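PDB 6KGT: penicillin-binding protein PbpB, which synthesises cross-linked peptidoglycan from lipid intermediates for the mycobacterial cell wall and binds penicillins. Local coordinates for residues V304-E309 with K323-G328. Sequence-based numbering, arbitrary orientation.
Sequences VHDAWE and KSSNVG. With SFR ((2R)-2-[(1S,2R)-1-carboxy-2-hydroxypropyl]-5-[(2R)-oxolan-2-yl]-2,3-dihydro-1,3-thiazole-4-carboxylic acid), chain B.
The SXN motif of the transpeptidase active site, here Ser324-Ser325-Asn326, is fastened at its helix start to the loop that leaves strand 302-305, and Asp306 accepts two of the three direct hydrogen bonds. Its carboxylate lies before the first turn of helix 326-336. OD1 accepts from Val327 N at 2.8 Å through the lone pair on the side of OD2, and the N-H...O angle of 175° makes this bond nearly straight. OD2 receives the hydroxyl of Ser325 from 24° outside the carboxylate plane; His310 NE2 is its other partner. Ser325 thereby works in two directions: OG donates to Asp306 OD2 (2.8 Å) and, as the N-cap, accepts from Gly328 N. Setting OG anti to the backbone N (chi1 167°) turns it toward the first turn of the helix, within reach of Gly328 N. The buried carboxylate is thus held at both oxygens, and the N-terminal end of the helix probably favours its negative charge.

Asn326 ND2 reaches His305 O at 3.2 Å, in the carbonyl plane, and also donates to SFR O62 at 2.7 Å, while OD1 takes Lys272 NZ; these bonds fix the amide's rotation beside the ligand. A water accepts from Ala307 N and Asn326 N and donates to Ser324 O, bridging the two backbones. The indole of Trp308 turns its edge to Ser324 O, 3.6 Å from CZ3, and sends NE1 to Tyr315 OH.

Positive phi at Ser324 closes the preceding helix in a Schellman motif. Its OG lies 3.0 Å from SFR N4, beside Ser269, the probable acylated serine; Ser324 OG is hydrogen-bonded to Lys272 NZ and Lys475 NZ. Such a serine and asparagine, two residues apart and both facing the ligand, are the hallmark of the SXN motif in penicillin-binding transpeptidases.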
ATOM      1  N   VAL A 304      25.790  11.710  -4.111  1.00 67.26           N
ATOM      2  CA  VAL A 304      24.951  10.693  -3.486  1.00 60.74           C
ATOM      3  C   VAL A 304      25.838   9.553  -3.004  1.00 61.00           C
ATOM      4  O   VAL A 304      26.689   9.051  -3.750  1.00 58.90           O
ATOM      5  CB  VAL A 304      23.866  10.174  -4.447  1.00 63.80           C
ATOM      6  CG1 VAL A 304      22.804   9.382  -3.673  1.00 53.10           C
ATOM      7  CG2 VAL A 304      23.247  11.329  -5.202  1.00 56.55           C
ATOM      8  N   HIS A 305      25.621   9.144  -1.763  1.00 59.71           N
ATOM      9  CA  HIS A 305      26.380   8.117  -1.079  1.00 62.50           C
ATOM     10  C   HIS A 305      25.489   6.903  -0.847  1.00 62.18           C
ATOM     11  O   HIS A 305      24.266   7.025  -0.762  1.00 59.99           O
ATOM     12  CB  HIS A 305      26.926   8.640   0.266  1.00 67.90           C
ATOM     13  CG  HIS A 305      25.893   9.282   1.167  1.00 92.71           C
ATOM     14  ND1 HIS A 305      24.836  10.041   0.698  1.00 94.62           N
ATOM     15  CD2 HIS A 305      25.777   9.287   2.519  1.00 86.16           C
ATOM     16  CE1 HIS A 305      24.114  10.476   1.717  1.00 90.65           C
ATOM     17  NE2 HIS A 305      24.665  10.034   2.834  1.00 90.44           N
ATOM     18  N   ASP A 306      26.101   5.729  -0.766  1.00 55.07           N
ATOM     19  CA  ASP A 306      25.397   4.571  -0.258  1.00 54.65           C
ATOM     20  C   ASP A 306      25.371   4.628   1.267  1.00 66.90           C
ATOM     21  O   ASP A 306      26.270   5.193   1.897  1.00 69.24           O
ATOM     22  CB  ASP A 306      26.055   3.275  -0.746  1.00 58.55           C
ATOM     23  CG  ASP A 306      25.711   2.953  -2.198  1.00 53.73           C
ATOM     24  OD1 ASP A 306      24.903   3.700  -2.792  1.00 54.41           O
ATOM     25  OD2 ASP A 306      26.231   1.949  -2.734  1.00 52.71           O
ATOM     26  N   ALA A 307      24.325   4.039   1.860  1.00 64.35           N
ATOM     27  CA  ALA A 307      24.111   4.101   3.307  1.00 62.15           C
ATOM     28  C   ALA A 307      25.181   3.361   4.109  1.00 68.49           C
ATOM     29  O   ALA A 307      25.098   3.272   5.342  1.00 64.18           O
ATOM     30  CB  ALA A 307      22.734   3.539   3.659  1.00 61.64           C
ATOM     31  N   TRP A 308      26.172   2.805   3.419  1.00 62.78           N
ATOM     32  CA  TRP A 308      27.343   2.208   4.040  1.00 57.78           C
ATOM     33  C   TRP A 308      28.538   2.642   3.213  1.00 61.04           C
ATOM     34  O   TRP A 308      28.413   2.845   2.006  1.00 68.49           O
ATOM     35  CB  TRP A 308      27.246   0.666   4.119  1.00 58.40           C
ATOM     36  CG  TRP A 308      27.149  -0.066   2.757  1.00 68.20           C
ATOM     37  CD1 TRP A 308      28.127  -0.818   2.164  1.00 61.36           C
ATOM     38  CD2 TRP A 308      26.012  -0.123   1.866  1.00 60.71           C
ATOM     39  NE1 TRP A 308      27.681  -1.323   0.962  1.00 58.02           N
ATOM     40  CE2 TRP A 308      26.390  -0.913   0.754  1.00 63.32           C
ATOM     41  CE3 TRP A 308      24.722   0.427   1.892  1.00 57.03           C
ATOM     42  CZ2 TRP A 308      25.519  -1.170  -0.320  1.00 58.37           C
ATOM     43  CZ3 TRP A 308      23.859   0.170   0.823  1.00 54.17           C
ATOM     44  CH2 TRP A 308      24.262  -0.620  -0.262  1.00 53.25           C
ATOM     45  N   GLU A 309      29.680   2.841   3.859  1.00 66.15           N
ATOM     46  CA  GLU A 309      30.881   3.182   3.107  1.00 67.26           C
ATOM     47  C   GLU A 309      31.467   1.923   2.474  1.00 58.04           C
ATOM     48  O   GLU A 309      31.450   0.839   3.071  1.00 60.79           O
ATOM     49  CB  GLU A 309      31.917   3.882   4.003  1.00 67.16           C
ATOM     50  CG  GLU A 309      31.620   5.386   4.292  1.00 70.04           C
ATOM     51  CD  GLU A 309      32.006   6.345   3.152  1.00 84.32           C
ATOM     52  OE1 GLU A 309      31.205   7.258   2.822  1.00 84.17           O
ATOM     53  OE2 GLU A 309      33.119   6.203   2.595  1.00 93.10           O
ATOM     54  N   LYS A 323      20.757  -5.177  -2.045  1.00 45.85           N
ATOM     55  CA  LYS A 323      21.468  -4.432  -1.011  1.00 49.07           C
ATOM     56  C   LYS A 323      21.025  -2.979  -0.915  1.00 45.44           C
ATOM     57  O   LYS A 323      21.410  -2.289   0.035  1.00 53.71           O
ATOM     58  CB  LYS A 323      22.985  -4.507  -1.254  1.00 47.17           C
ATOM     59  CG  LYS A 323      23.564  -5.828  -0.772  1.00 48.55           C
ATOM     60  CD  LYS A 323      24.959  -6.063  -1.257  1.00 59.91           C
ATOM     61  CE  LYS A 323      25.353  -7.523  -1.045  1.00 61.37           C
ATOM     62  NZ  LYS A 323      25.085  -8.040   0.346  1.00 57.19           N
ATOM     63  N   SER A 324      20.201  -2.526  -1.852  1.00 42.59           N
ATOM     64  CA  SER A 324      19.684  -1.163  -1.914  1.00 43.81           C
ATOM     65  C   SER A 324      20.822  -0.131  -2.002  1.00 50.54           C
ATOM     66  O   SER A 324      20.944   0.789  -1.192  1.00 52.30           O
ATOM     67  CB  SER A 324      18.747  -0.883  -0.743  1.00 44.93           C
ATOM     68  OG  SER A 324      17.818   0.117  -1.114  1.00 45.85           O
ATOM     69  N   SER A 325      21.647  -0.298  -3.035  1.00 47.73           N
ATOM     70  CA  SER A 325      22.710   0.648  -3.353  1.00 46.34           C
ATOM     71  C   SER A 325      22.130   1.850  -4.101  1.00 40.71           C
ATOM     72  O   SER A 325      21.598   1.691  -5.199  1.00 44.76           O
ATOM     73  CB  SER A 325      23.781  -0.059  -4.182  1.00 42.09           C
ATOM     74  OG  SER A 325      24.677   0.845  -4.777  1.00 45.45           O
ATOM     75  N   ASN A 326      22.200   3.040  -3.488  1.00 41.21           N
ATOM     76  CA  ASN A 326      21.804   4.272  -4.171  1.00 44.99           C
ATOM     77  C   ASN A 326      22.636   4.502  -5.425  1.00 41.98           C
ATOM     78  O   ASN A 326      22.094   4.782  -6.501  1.00 45.16           O
ATOM     79  CB  ASN A 326      21.944   5.470  -3.224  1.00 51.07           C
ATOM     80  CG  ASN A 326      20.908   5.456  -2.118  1.00 56.15           C
ATOM     81  OD1 ASN A 326      19.887   4.769  -2.232  1.00 50.02           O
ATOM     82  ND2 ASN A 326      21.171   6.199  -1.031  1.00 48.64           N
ATOM     83  N   VAL A 327      23.967   4.392  -5.296  1.00 42.56           N
ATOM     84  CA  VAL A 327      24.869   4.602  -6.430  1.00 45.74           C
ATOM     85  C   VAL A 327      24.518   3.646  -7.562  1.00 45.96           C
ATOM     86  O   VAL A 327      24.326   4.059  -8.715  1.00 44.70           O
ATOM     87  CB  VAL A 327      26.337   4.447  -5.978  1.00 50.20           C
ATOM     88  CG1 VAL A 327      27.311   4.611  -7.149  1.00 45.75           C
ATOM     89  CG2 VAL A 327      26.653   5.447  -4.848  1.00 48.45           C
ATOM     90  N   GLY A 328      24.399   2.351  -7.243  1.00 43.67           N
ATOM     91  CA  GLY A 328      23.996   1.388  -8.256  1.00 46.39           C
ATOM     92  C   GLY A 328      22.686   1.765  -8.920  1.00 47.82           C
ATOM     93  O   GLY A 328      22.549   1.686 -10.147  1.00 45.10           O
TER
HETATM   94  C7  SFR B 701      16.331   3.392   0.603  1.00 51.68           C
HETATM   95  C6  SFR B 701      17.740   3.702   1.186  1.00 51.40           C
HETATM   96  N4  SFR B 701      17.454   1.311   1.628  1.00 58.43           N
HETATM   97  C5  SFR B 701      18.469   2.468   1.155  1.00 54.76           C
HETATM   98  C3  SFR B 701      17.950   0.796   2.974  1.00 63.33           C
HETATM   99  C2  SFR B 701      19.255   1.503   3.450  1.00 68.94           C
HETATM  100  S1  SFR B 701      19.688   2.495   2.386  1.00 68.97           S
HETATM  101  C31 SFR B 701      17.197  -0.378   3.590  1.00 66.50           C
HETATM  102  O71 SFR B 701      15.339   3.517   1.367  1.00 54.00           O
HETATM  103  C61 SFR B 701      18.447   4.815   0.355  1.00 54.10           C
HETATM  104  O62 SFR B 701      19.653   5.144   0.965  1.00 62.93           O
HETATM  105  C62 SFR B 701      17.596   6.068   0.231  1.00 43.62           C
HETATM  106  C14 SFR B 701      20.426   0.927   4.251  1.00 83.22           C
HETATM  107  C15 SFR B 701      20.380   1.201   5.539  1.00 83.84           C
HETATM  108  C16 SFR B 701      21.715   0.446   6.060  1.00 85.40           C
HETATM  109  C17 SFR B 701      21.803  -0.712   5.334  1.00 84.37           C
HETATM  110  O18 SFR B 701      20.719  -0.637   4.249  1.00 78.27           O
HETATM  111  O32 SFR B 701      17.021  -0.516   4.831  1.00 76.90           O
HETATM  112  O31 SFR B 701      16.714  -1.221   2.797  1.00 60.93           O
HETATM  113  O   HOH W   1      22.487   2.980  -0.404  1.00 56.32           O